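Local coordinates for salicylaldehyde dehydrogenase NahF (Pseudomonas putida, PDB 4JZ6), which probably oxidises salicylaldehyde to salicylate with NAD(+) as the electron acceptor, a step in naphthalene degradation, at residues G270-I275 against Y422-G427; K366-G371 against I382-K387; R82-K87 against A208-G213. All blocks are in the same frame, centred on the assembly; numbering follows the deposited sequence.

Contact 1. Residues G270-I275 against Y422-G427; sequences GKSPLI and YGLSSG
Gly270-Ile275 and Tyr422-Gly427 meet as two neighbouring parallel strands inside a seven-stranded sheet, 425-429 lying next to the outermost strand 447-450, preceded by two loops that pack together before the pairing starts. On the strand side, Gly427 is gripped through both of its backbone polar atoms: its N donates to Pro273 O at 3.0 Å, in the plane of the carbonyl, and its O accepts from Ile275 N at 2.6 Å. Leu274 pairs with Gly427 between these two bonds. Leu274 CD1 lies 3.7 Å from Gly427 CA, filling the place that a side chain there would need. Pro273 sets its ring atoms CG and CD alongside Ser426 CB, while Ser426 OG bonds to Cys447 O on the next strand.

One step earlier, a serine side chain does the work of a backbone acceptor. Ser272 OG lies anti to its carbonyl carbon (chi1 -66°) and takes the N-H of Ser425 at 3.1 Å, with an angle of 145° at the hydrogen. A water extends the pairing further, accepting from both Lys271 N and Leu424 N and also hydrogen-bonded to Ser272 OG.

At the loop end, Tyr422 lies against Gly270, whose CA makes an off-centre CH-pi contact 4.2 Å from the ring centroid; the backbone N sits over the same ring, nearer its rim. Lys271 CB comes to Tyr422 CD2 at 3.6 Å, and the lysine chain then bends away at chi2 (72°) to bring NZ to Glu305 and to the carbonyls of Ile392 and Glu395. Leu424 brings CB near Ser272 OG, and its side chain lies close to that of Glu267, the predicted active-site glutamate. Here the chain runs from that glutamate into the mostly parallel sheet of the catalytic domain, as expected of the aldehyde dehydrogenase fold.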
ATOM      1  N   GLY A 270       4.185  -0.527 -18.353  1.00 27.38           N
ATOM      2  CA  GLY A 270       2.891  -0.496 -19.004  1.00 24.01           C
ATOM      3  C   GLY A 270       2.929  -1.111 -20.389  1.00 22.80           C
ATOM      4  O   GLY A 270       3.996  -1.290 -20.975  1.00 24.03           O
ATOM      5  N   LYS A 271       1.753  -1.456 -20.898  1.00 25.23           N
ATOM      6  CA  LYS A 271       1.583  -1.892 -22.277  1.00 23.45           C
ATOM      7  C   LYS A 271       0.300  -1.208 -22.730  1.00 29.84           C
ATOM      8  O   LYS A 271      -0.646  -1.849 -23.189  1.00 27.19           O
ATOM      9  CB  LYS A 271       1.458  -3.414 -22.347  1.00 24.08           C
ATOM     10  CG  LYS A 271       1.471  -3.998 -23.752  1.00 24.82           C
ATOM     11  CD  LYS A 271       2.844  -3.938 -24.379  1.00 25.29           C
ATOM     12  CE  LYS A 271       2.797  -4.289 -25.855  1.00 25.99           C
ATOM     13  NZ  LYS A 271       4.157  -4.337 -26.435  1.00 26.56           N
ATOM     14  N   SER A 272       0.281   0.110 -22.569  1.00 26.50           N
ATOM     15  CA  SER A 272      -0.928   0.909 -22.718  1.00 24.39           C
ATOM     16  C   SER A 272      -1.554   0.850 -24.110  1.00 31.67           C
ATOM     17  O   SER A 272      -0.916   1.204 -25.104  1.00 34.74           O
ATOM     18  CB  SER A 272      -0.630   2.350 -22.320  1.00 24.29           C
ATOM     19  OG  SER A 272      -0.328   2.412 -20.938  1.00 21.32           O
ATOM     20  N   PRO A 273      -2.818   0.399 -24.178  1.00 31.41           N
ATOM     21  CA  PRO A 273      -3.501   0.170 -25.454  1.00 30.24           C
ATOM     22  C   PRO A 273      -4.395   1.332 -25.875  1.00 28.02           C
ATOM     23  O   PRO A 273      -4.955   2.034 -25.029  1.00 22.73           O
ATOM     24  CB  PRO A 273      -4.376  -1.044 -25.143  1.00 23.70           C
ATOM     25  CG  PRO A 273      -4.761  -0.837 -23.696  1.00 23.10           C
ATOM     26  CD  PRO A 273      -3.623  -0.078 -23.037  1.00 22.59           C
ATOM     27  N   LEU A 274      -4.521   1.531 -27.182  1.00 26.85           N
ATOM     28  CA  LEU A 274      -5.569   2.385 -27.712  1.00 23.80           C
ATOM     29  C   LEU A 274      -6.621   1.486 -28.353  1.00 29.73           C
ATOM     30  O   LEU A 274      -6.349   0.798 -29.344  1.00 30.53           O
ATOM     31  CB  LEU A 274      -5.011   3.379 -28.731  1.00 24.01           C
ATOM     32  CG  LEU A 274      -5.905   4.576 -29.072  1.00 25.36           C
ATOM     33  CD1 LEU A 274      -6.007   5.502 -27.874  1.00 23.30           C
ATOM     34  CD2 LEU A 274      -5.405   5.333 -30.286  1.00 24.43           C
ATOM     35  N   ILE A 275      -7.816   1.468 -27.769  1.00 26.14           N
ATOM     36  CA  ILE A 275      -8.905   0.665 -28.314  1.00 24.90           C
ATOM     37  C   ILE A 275      -9.692   1.450 -29.364  1.00 28.44           C
ATOM     38  O   ILE A 275     -10.326   2.469 -29.061  1.00 25.35           O
ATOM     39  CB  ILE A 275      -9.866   0.190 -27.216  1.00 24.72           C
ATOM     40  CG1 ILE A 275      -9.102  -0.585 -26.136  1.00 24.38           C
ATOM     41  CG2 ILE A 275     -10.969  -0.659 -27.820  1.00 25.48           C
ATOM     42  CD1 ILE A 275      -9.953  -1.034 -24.975  1.00 24.21           C
ATOM     43  N   TYR A 422      -0.093  -5.778 -17.587  1.00 26.66           N
ATOM     44  CA  TYR A 422      -0.017  -4.403 -17.090  1.00 29.63           C
ATOM     45  C   TYR A 422      -1.390  -3.739 -17.104  1.00 32.50           C
ATOM     46  O   TYR A 422      -2.356  -4.287 -17.642  1.00 35.63           O
ATOM     47  CB  TYR A 422       0.924  -3.563 -17.954  1.00 32.55           C
ATOM     48  CG  TYR A 422       2.333  -4.085 -18.059  1.00 35.77           C
ATOM     49  CD1 TYR A 422       3.228  -3.928 -17.010  1.00 36.25           C
ATOM     50  CD2 TYR A 422       2.780  -4.711 -19.217  1.00 23.99           C
ATOM     51  CE1 TYR A 422       4.532  -4.393 -17.105  1.00 37.88           C
ATOM     52  CE2 TYR A 422       4.081  -5.180 -19.321  1.00 32.52           C
ATOM     53  CZ  TYR A 422       4.952  -5.017 -18.263  1.00 35.68           C
ATOM     54  OH  TYR A 422       6.248  -5.476 -18.356  1.00 40.98           O
ATOM     55  N   GLY A 423      -1.457  -2.541 -16.535  1.00 31.80           N
ATOM     56  CA  GLY A 423      -2.689  -1.778 -16.490  1.00 29.09           C
ATOM     57  C   GLY A 423      -2.447  -0.337 -16.087  1.00 25.90           C
ATOM     58  O   GLY A 423      -2.980   0.126 -15.082  1.00 25.38           O
ATOM     59  N   LEU A 424      -1.650   0.376 -16.876  1.00 28.66           N
ATOM     60  CA  LEU A 424      -1.314   1.766 -16.571  1.00 28.41           C
ATOM     61  C   LEU A 424      -2.316   2.740 -17.183  1.00 26.52           C
ATOM     62  O   LEU A 424      -3.181   3.283 -16.491  1.00 25.05           O
ATOM     63  CB  LEU A 424       0.108   2.104 -17.045  1.00 26.20           C
ATOM     64  CG  LEU A 424       0.585   3.546 -16.826  1.00 28.66           C
ATOM     65  CD1 LEU A 424       0.344   3.999 -15.386  1.00 19.46           C
ATOM     66  CD2 LEU A 424       2.057   3.712 -17.196  1.00 27.17           C
ATOM     67  N   SER A 425      -2.187   2.969 -18.485  1.00 23.70           N
ATOM     68  CA  SER A 425      -3.046   3.919 -19.169  1.00 20.23           C
ATOM     69  C   SER A 425      -3.718   3.254 -20.364  1.00 27.15           C
ATOM     70  O   SER A 425      -3.292   2.188 -20.808  1.00 24.86           O
ATOM     71  CB  SER A 425      -2.239   5.132 -19.617  1.00 20.14           C
ATOM     72  OG  SER A 425      -3.095   6.199 -19.973  1.00 27.72           O
ATOM     73  N   SER A 426      -4.773   3.881 -20.875  1.00 20.78           N
ATOM     74  CA  SER A 426      -5.502   3.335 -22.012  1.00 21.56           C
ATOM     75  C   SER A 426      -6.405   4.389 -22.635  1.00 21.38           C
ATOM     76  O   SER A 426      -6.781   5.371 -21.985  1.00 21.01           O
ATOM     77  CB  SER A 426      -6.338   2.128 -21.585  1.00 21.53           C
ATOM     78  OG  SER A 426      -7.370   2.531 -20.698  1.00 21.24           O
ATOM     79  N   GLY A 427      -6.747   4.180 -23.902  1.00 21.93           N
ATOM     80  CA  GLY A 427      -7.670   5.059 -24.596  1.00 25.46           C
ATOM     81  C   GLY A 427      -8.708   4.243 -25.331  1.00 25.39           C
ATOM     82  O   GLY A 427      -8.399   3.163 -25.837  1.00 31.45           O
TER
HETATM   83  O   HOH W   1      -0.575  -0.282 -19.401  1.00 22.14           O

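Contact 2. Residues K366-G371 against I382-K387; sequences KVVCGG and ILDHVK
Lys366-Gly371 and Ile382-Lys387 form an antiparallel hairpin pair held first by backbone bonds. Lys366 and Asp384 exchange two: Asp384 N to Lys366 O at 2.8 Å, almost straight at 173°, and Lys366 N to Asp384 O at 3.1 Å. Past the non-hydrogen-bonded pair of Val367 and Leu383, Ile382 O accepts from Val368 N, and Ile382 N reaches Cys369 O at 3.0 Å with the donor well out of the plane of the carbonyl.

That makes a classic beta bulge, with Val368 and Cys369 both opposite Ile382. It lies on the outermost strand of the seven-stranded sheet, and the chain turns a corner at Val368, within the bulge. The hairpin continues inward through Leu383, whose backbone hydrogen-bonds to Thr402 and Val404 of strand 401-407.

Apolar contacts divide between the two faces. On one, Val367 CG2 meets the tip of Leu383, CD2, at 3.6 Å, and Phe357 of helix 349-362 covers both. On the other, Val368 splays its two methyls over neighbouring partners. CG1, anti to the carbonyl carbon (chi1 -76°), touches Asp384 CB at 3.6 Å; CG2 sits 3.7 Å from Ile382 CG2 and is pressed tightly on Ile382 O. An alanine at Val368 would probably open a gap between Ile382 CG2 and Asp384 CB and weaken the packing against Val322 of helix 311-327. Cys369 SG rests on Ile382 CG1 at 3.8 Å.

Charged and polar side chains gather at the open end of the pair. Asp384 OD1 lies over the centre of the His385 ring, 3.7 Å above its plane, while OD2 makes a salt bridge with Arg406. Lys366 runs beside His385, pointing the same way, and its CD approaches the ring edge at CD2.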
ATOM      1  N   LYS A 366       3.741  -8.531 -39.315  1.00 38.22           N
ATOM      2  CA  LYS A 366       3.926  -7.841 -40.577  1.00 35.56           C
ATOM      3  C   LYS A 366       4.389  -6.405 -40.325  1.00 38.76           C
ATOM      4  O   LYS A 366       3.676  -5.614 -39.706  1.00 35.71           O
ATOM      5  CB  LYS A 366       2.611  -7.878 -41.363  1.00 50.22           C
ATOM      6  CG  LYS A 366       2.593  -7.084 -42.652  1.00 56.38           C
ATOM      7  CD  LYS A 366       1.242  -7.217 -43.351  1.00 59.89           C
ATOM      8  CE  LYS A 366       1.079  -6.177 -44.452  1.00 62.10           C
ATOM      9  NZ  LYS A 366       2.259  -6.144 -45.366  1.00 62.31           N
ATOM     10  N   VAL A 367       5.600  -6.082 -40.773  1.00 38.56           N
ATOM     11  CA  VAL A 367       6.113  -4.725 -40.660  1.00 35.55           C
ATOM     12  C   VAL A 367       5.389  -3.863 -41.681  1.00 35.62           C
ATOM     13  O   VAL A 367       5.680  -3.928 -42.877  1.00 35.73           O
ATOM     14  CB  VAL A 367       7.631  -4.659 -40.944  1.00 43.31           C
ATOM     15  CG1 VAL A 367       8.149  -3.240 -40.757  1.00 34.86           C
ATOM     16  CG2 VAL A 367       8.381  -5.606 -40.040  1.00 44.76           C
ATOM     17  N   VAL A 368       4.429  -3.070 -41.223  1.00 33.94           N
ATOM     18  CA  VAL A 368       3.695  -2.215 -42.151  1.00 34.25           C
ATOM     19  C   VAL A 368       4.417  -0.896 -42.370  1.00 34.15           C
ATOM     20  O   VAL A 368       4.154  -0.193 -43.347  1.00 34.64           O
ATOM     21  CB  VAL A 368       2.242  -1.959 -41.708  1.00 33.99           C
ATOM     22  CG1 VAL A 368       1.378  -3.198 -41.978  1.00 33.87           C
ATOM     23  CG2 VAL A 368       2.193  -1.558 -40.248  1.00 32.27           C
ATOM     24  N   CYS A 369       5.328  -0.570 -41.458  1.00 38.93           N
ATOM     25  CA  CYS A 369       6.223   0.567 -41.642  1.00 39.09           C
ATOM     26  C   CYS A 369       7.401   0.476 -40.676  1.00 39.15           C
ATOM     27  O   CYS A 369       7.302  -0.148 -39.618  1.00 40.84           O
ATOM     28  CB  CYS A 369       5.476   1.901 -41.477  1.00 33.81           C
ATOM     29  SG  CYS A 369       5.641   2.678 -39.861  1.00 33.40           S
ATOM     30  N   GLY A 370       8.519   1.089 -41.050  1.00 39.12           N
ATOM     31  CA  GLY A 370       9.688   1.101 -40.197  1.00 33.65           C
ATOM     32  C   GLY A 370      10.662  -0.017 -40.502  1.00 40.35           C
ATOM     33  O   GLY A 370      10.757  -0.499 -41.633  1.00 35.52           O
ATOM     34  N   GLY A 371      11.397  -0.430 -39.479  1.00 37.83           N
ATOM     35  CA  GLY A 371      12.435  -1.432 -39.631  1.00 35.32           C
ATOM     36  C   GLY A 371      13.049  -1.708 -38.277  1.00 39.85           C
ATOM     37  O   GLY A 371      12.588  -1.173 -37.266  1.00 43.40           O
ATOM     38  N   ILE A 382       5.772   0.215 -37.040  1.00 30.55           N
ATOM     39  CA  ILE A 382       4.477  -0.354 -36.674  1.00 34.26           C
ATOM     40  C   ILE A 382       4.377  -1.802 -37.161  1.00 33.28           C
ATOM     41  O   ILE A 382       4.623  -2.088 -38.336  1.00 32.29           O
ATOM     42  CB  ILE A 382       3.300   0.441 -37.279  1.00 33.55           C
ATOM     43  CG1 ILE A 382       3.392   1.923 -36.920  1.00 29.41           C
ATOM     44  CG2 ILE A 382       1.980  -0.122 -36.806  1.00 29.63           C
ATOM     45  CD1 ILE A 382       2.412   2.782 -37.680  1.00 29.48           C
ATOM     46  N   LEU A 383       4.027  -2.711 -36.254  1.00 32.50           N
ATOM     47  CA  LEU A 383       3.810  -4.110 -36.614  1.00 31.35           C
ATOM     48  C   LEU A 383       2.312  -4.408 -36.599  1.00 42.50           C
ATOM     49  O   LEU A 383       1.604  -4.036 -35.655  1.00 30.32           O
ATOM     50  CB  LEU A 383       4.556  -5.047 -35.661  1.00 31.41           C
ATOM     51  CG  LEU A 383       6.069  -4.843 -35.546  1.00 31.68           C
ATOM     52  CD1 LEU A 383       6.685  -5.814 -34.554  1.00 31.79           C
ATOM     53  CD2 LEU A 383       6.704  -5.005 -36.894  1.00 32.72           C
ATOM     54  N   ASP A 384       1.835  -5.064 -37.654  1.00 37.76           N
ATOM     55  CA  ASP A 384       0.422  -5.407 -37.785  1.00 36.46           C
ATOM     56  C   ASP A 384       0.230  -6.918 -37.666  1.00 40.26           C
ATOM     57  O   ASP A 384       1.179  -7.685 -37.850  1.00 42.61           O
ATOM     58  CB  ASP A 384      -0.113  -4.929 -39.135  1.00 36.71           C
ATOM     59  CG  ASP A 384      -1.634  -4.921 -39.197  1.00 37.72           C
ATOM     60  OD1 ASP A 384      -2.281  -5.406 -38.241  1.00 32.01           O
ATOM     61  OD2 ASP A 384      -2.182  -4.436 -40.209  1.00 37.54           O
ATOM     62  N   HIS A 385      -1.004  -7.334 -37.377  1.00 36.67           N
ATOM     63  CA  HIS A 385      -1.338  -8.747 -37.190  1.00 37.36           C
ATOM     64  C   HIS A 385      -0.475  -9.394 -36.116  1.00 41.22           C
ATOM     65  O   HIS A 385       0.069 -10.482 -36.311  1.00 44.82           O
ATOM     66  CB  HIS A 385      -1.213  -9.525 -38.497  1.00 34.33           C
ATOM     67  CG  HIS A 385      -1.936  -8.896 -39.643  1.00 43.52           C
ATOM     68  ND1 HIS A 385      -3.305  -8.955 -39.783  1.00 34.69           N
ATOM     69  CD2 HIS A 385      -1.477  -8.196 -40.710  1.00 34.96           C
ATOM     70  CE1 HIS A 385      -3.661  -8.319 -40.883  1.00 42.87           C
ATOM     71  NE2 HIS A 385      -2.571  -7.849 -41.466  1.00 43.79           N
ATOM     72  N   VAL A 386      -0.344  -8.705 -34.988  1.00 39.34           N
ATOM     73  CA  VAL A 386       0.341  -9.253 -33.832  1.00 38.63           C
ATOM     74  C   VAL A 386      -0.629 -10.144 -33.054  1.00 38.10           C
ATOM     75  O   VAL A 386      -1.798  -9.802 -32.874  1.00 34.04           O
ATOM     76  CB  VAL A 386       0.913  -8.127 -32.952  1.00 30.75           C
ATOM     77  CG1 VAL A 386       1.373  -8.659 -31.609  1.00 30.46           C
ATOM     78  CG2 VAL A 386       2.057  -7.445 -33.685  1.00 30.95           C
ATOM     79  N   LYS A 387      -0.141 -11.300 -32.619  1.00 40.76           N
ATOM     80  CA  LYS A 387      -0.986 -12.296 -31.979  1.00 39.19           C
ATOM     81  C   LYS A 387      -0.428 -12.695 -30.610  1.00 36.73           C
ATOM     82  O   LYS A 387       0.732 -12.424 -30.293  1.00 32.09           O
ATOM     83  CB  LYS A 387      -1.126 -13.522 -32.888  1.00 38.77           C
ATOM     84  CG  LYS A 387      -1.831 -13.259 -34.218  1.00 42.56           C
ATOM     85  CD  LYS A 387      -3.331 -13.039 -34.015  1.00 57.86           C
ATOM     86  CE  LYS A 387      -4.150 -13.358 -35.275  1.00 63.10           C
ATOM     87  NZ  LYS A 387      -4.195 -12.241 -36.271  1.00 65.25           N
TER

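Contact 3. Residues R82-K87 against A208-G213; sequences RRLLLK and AGLPAG
Lys87 and Leu84, one helical turn apart on helix 78-94, close over the end of helix 195-208. The lysine touches with its aliphatic part: CG packs on Ala208 CB at 3.9 Å, and CD comes within 3.2 Å of Ala208 O. With CG anti to the backbone N (chi1 -168°) and the rest of the chain extended, the methylenes run past the alanine and carry NZ to 4.1 Å from Ala208 O. Leu84 points its CD2 methyl at two carbonyls, 3.6 Å from Ala208 O and equally far from Gly209 O. Its CB and CD1 touch Leu210 CD2 and Pro211 CD more loosely, both at 4.4 Å.

What presents these carbonyls is the helix end. Gly209, at positive phi (102°), closes the last turn in a Schellman motif and leads the chain off toward strand 215-218. Further out, Trp73 of helix 56-73 packs on Leu84, Leu210 and Pro211, and Arg83 NH1 makes a salt bridge with Glu80.

Neither a hydrogen bond nor a salt bridge joins the two segments, so their fit rests on shape, with methyl and methylene groups laid against carbonyl oxygens and a few loose apolar contacts, and with the lysine's charge probably giving the carbonyl-rich helix end a mild electrostatic attraction.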
ATOM      1  N   ARG A  82       3.617  25.936   1.612  1.00 19.49           N
ATOM      2  CA  ARG A  82       3.026  26.395   0.365  1.00 19.55           C
ATOM      3  C   ARG A  82       3.905  27.452  -0.314  1.00 27.73           C
ATOM      4  O   ARG A  82       4.138  27.391  -1.525  1.00 24.49           O
ATOM      5  CB  ARG A  82       1.617  26.937   0.610  1.00 19.53           C
ATOM      6  CG  ARG A  82       0.964  27.577  -0.607  1.00 19.73           C
ATOM      7  CD  ARG A  82      -0.457  28.005  -0.293  1.00 19.77           C
ATOM      8  NE  ARG A  82      -1.330  26.849  -0.113  1.00 30.13           N
ATOM      9  CZ  ARG A  82      -2.455  26.852   0.599  1.00 22.75           C
ATOM     10  NH1 ARG A  82      -2.861  27.950   1.220  1.00 19.63           N
ATOM     11  NH2 ARG A  82      -3.174  25.745   0.688  1.00 19.17           N
ATOM     12  N   ARG A  83       4.394  28.410   0.469  1.00 26.56           N
ATOM     13  CA  ARG A  83       5.213  29.493  -0.068  1.00 31.96           C
ATOM     14  C   ARG A  83       6.469  28.929  -0.724  1.00 34.29           C
ATOM     15  O   ARG A  83       6.824  29.290  -1.847  1.00 21.74           O
ATOM     16  CB  ARG A  83       5.612  30.462   1.045  1.00 30.31           C
ATOM     17  CG  ARG A  83       5.881  31.876   0.563  1.00 36.75           C
ATOM     18  CD  ARG A  83       6.933  32.576   1.413  1.00 36.75           C
ATOM     19  NE  ARG A  83       8.281  32.136   1.056  1.00 39.35           N
ATOM     20  CZ  ARG A  83       9.171  31.675   1.928  1.00 34.68           C
ATOM     21  NH1 ARG A  83       8.858  31.607   3.211  1.00 32.62           N
ATOM     22  NH2 ARG A  83      10.376  31.291   1.521  1.00 31.74           N
ATOM     23  N   LEU A  84       7.129  28.028  -0.003  1.00 29.17           N
ATOM     24  CA  LEU A  84       8.361  27.403  -0.459  1.00 22.89           C
ATOM     25  C   LEU A  84       8.168  26.609  -1.745  1.00 25.83           C
ATOM     26  O   LEU A  84       8.941  26.755  -2.691  1.00 31.69           O
ATOM     27  CB  LEU A  84       8.933  26.512   0.646  1.00 23.96           C
ATOM     28  CG  LEU A  84       9.585  27.274   1.802  1.00 23.10           C
ATOM     29  CD1 LEU A  84       9.719  26.400   3.034  1.00 21.51           C
ATOM     30  CD2 LEU A  84      10.936  27.786   1.358  1.00 22.50           C
ATOM     31  N   LEU A  85       7.136  25.774  -1.781  1.00 20.39           N
ATOM     32  CA  LEU A  85       6.874  24.951  -2.955  1.00 21.96           C
ATOM     33  C   LEU A  85       6.506  25.801  -4.166  1.00 21.77           C
ATOM     34  O   LEU A  85       6.959  25.541  -5.279  1.00 23.09           O
ATOM     35  CB  LEU A  85       5.769  23.931  -2.671  1.00 23.28           C
ATOM     36  CG  LEU A  85       6.187  22.549  -2.173  1.00 23.12           C
ATOM     37  CD1 LEU A  85       7.686  22.483  -1.922  1.00 19.56           C
ATOM     38  CD2 LEU A  85       5.400  22.188  -0.929  1.00 18.78           C
ATOM     39  N   LEU A  86       5.675  26.810  -3.939  1.00 20.51           N
ATOM     40  CA  LEU A  86       5.312  27.752  -4.984  1.00 20.90           C
ATOM     41  C   LEU A  86       6.576  28.351  -5.603  1.00 30.05           C
ATOM     42  O   LEU A  86       6.690  28.472  -6.826  1.00 21.82           O
ATOM     43  CB  LEU A  86       4.431  28.855  -4.395  1.00 22.35           C
ATOM     44  CG  LEU A  86       2.979  28.990  -4.869  1.00 24.37           C
ATOM     45  CD1 LEU A  86       2.496  27.744  -5.594  1.00 20.39           C
ATOM     46  CD2 LEU A  86       2.073  29.329  -3.697  1.00 20.84           C
ATOM     47  N   LYS A  87       7.531  28.700  -4.746  1.00 21.92           N
ATOM     48  CA  LYS A  87       8.796  29.258  -5.195  1.00 22.65           C
ATOM     49  C   LYS A  87       9.598  28.284  -6.063  1.00 27.17           C
ATOM     50  O   LYS A  87      10.207  28.701  -7.058  1.00 23.17           O
ATOM     51  CB  LYS A  87       9.642  29.740  -4.012  1.00 23.07           C
ATOM     52  CG  LYS A  87      10.843  30.580  -4.443  1.00 24.46           C
ATOM     53  CD  LYS A  87      11.474  31.328  -3.284  1.00 33.18           C
ATOM     54  CE  LYS A  87      12.558  32.280  -3.777  1.00 43.51           C
ATOM     55  NZ  LYS A  87      13.237  32.982  -2.646  1.00 50.01           N
ATOM     56  N   ALA A 208      14.959  27.767  -4.043  1.00 24.68           N
ATOM     57  CA  ALA A 208      13.659  28.184  -3.528  1.00 24.12           C
ATOM     58  C   ALA A 208      13.749  28.411  -2.026  1.00 24.16           C
ATOM     59  O   ALA A 208      12.888  29.065  -1.429  1.00 23.99           O
ATOM     60  CB  ALA A 208      12.602  27.158  -3.844  1.00 23.20           C
ATOM     61  N   GLY A 209      14.794  27.859  -1.416  1.00 24.46           N
ATOM     62  CA  GLY A 209      15.080  28.129  -0.022  1.00 24.69           C
ATOM     63  C   GLY A 209      14.671  27.046   0.956  1.00 29.88           C
ATOM     64  O   GLY A 209      14.468  27.326   2.140  1.00 24.04           O
ATOM     65  N   LEU A 210      14.555  25.813   0.473  1.00 25.49           N
ATOM     66  CA  LEU A 210      14.227  24.684   1.340  1.00 24.87           C
ATOM     67  C   LEU A 210      15.298  24.501   2.403  1.00 27.97           C
ATOM     68  O   LEU A 210      16.491  24.598   2.112  1.00 33.49           O
ATOM     69  CB  LEU A 210      14.082  23.394   0.527  1.00 28.89           C
ATOM     70  CG  LEU A 210      12.683  23.000   0.037  1.00 26.77           C
ATOM     71  CD1 LEU A 210      11.731  22.875   1.216  1.00 22.93           C
ATOM     72  CD2 LEU A 210      12.136  23.983  -0.989  1.00 27.98           C
ATOM     73  N   PRO A 211      14.873  24.252   3.649  1.00 28.73           N
ATOM     74  CA  PRO A 211      15.804  24.039   4.763  1.00 25.70           C
ATOM     75  C   PRO A 211      16.801  22.919   4.474  1.00 24.14           C
ATOM     76  O   PRO A 211      16.497  21.993   3.719  1.00 25.80           O
ATOM     77  CB  PRO A 211      14.878  23.652   5.917  1.00 23.32           C
ATOM     78  CG  PRO A 211      13.576  24.325   5.590  1.00 22.77           C
ATOM     79  CD  PRO A 211      13.466  24.279   4.092  1.00 22.58           C
ATOM     80  N   ALA A 212      17.987  23.013   5.061  1.00 24.97           N
ATOM     81  CA  ALA A 212      19.032  22.031   4.812  1.00 25.43           C
ATOM     82  C   ALA A 212      18.597  20.637   5.247  1.00 30.93           C
ATOM     83  O   ALA A 212      18.063  20.458   6.342  1.00 34.78           O
ATOM     84  CB  ALA A 212      20.325  22.435   5.517  1.00 27.66           C
ATOM     85  N   GLY A 213      18.823  19.655   4.378  1.00 31.88           N
ATOM     86  CA  GLY A 213      18.582  18.264   4.716  1.00 26.73           C
ATOM     87  C   GLY A 213      17.173  17.814   4.401  1.00 24.52           C
ATOM     88  O   GLY A 213      16.829  16.647   4.586  1.00 27.24           O
TER

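How the contacts relate
Contacts 1 and 2 belong to one seven-stranded sheet: contact 1 pairs two of its interior strands and contact 2 forms its edge hairpin, with centres about 19 Å apart and nearest atoms about 7 Å. Along the chain, contact 2 is nested within the loop that contact 1 closes. Contact 3 closes earlier in the chain and lies across the chain's centre from both, its centre about 36 Å from that of contact 1 and 49 Å from that of contact 2. Contact 1 alone lies near the predicted active-site Glu267: the side chain of Leu424 is about 5 Å from that of Glu267 and about 5 Å from a bound salicylaldehyde. Contacts 2 and 3 are structural packing away from these sites.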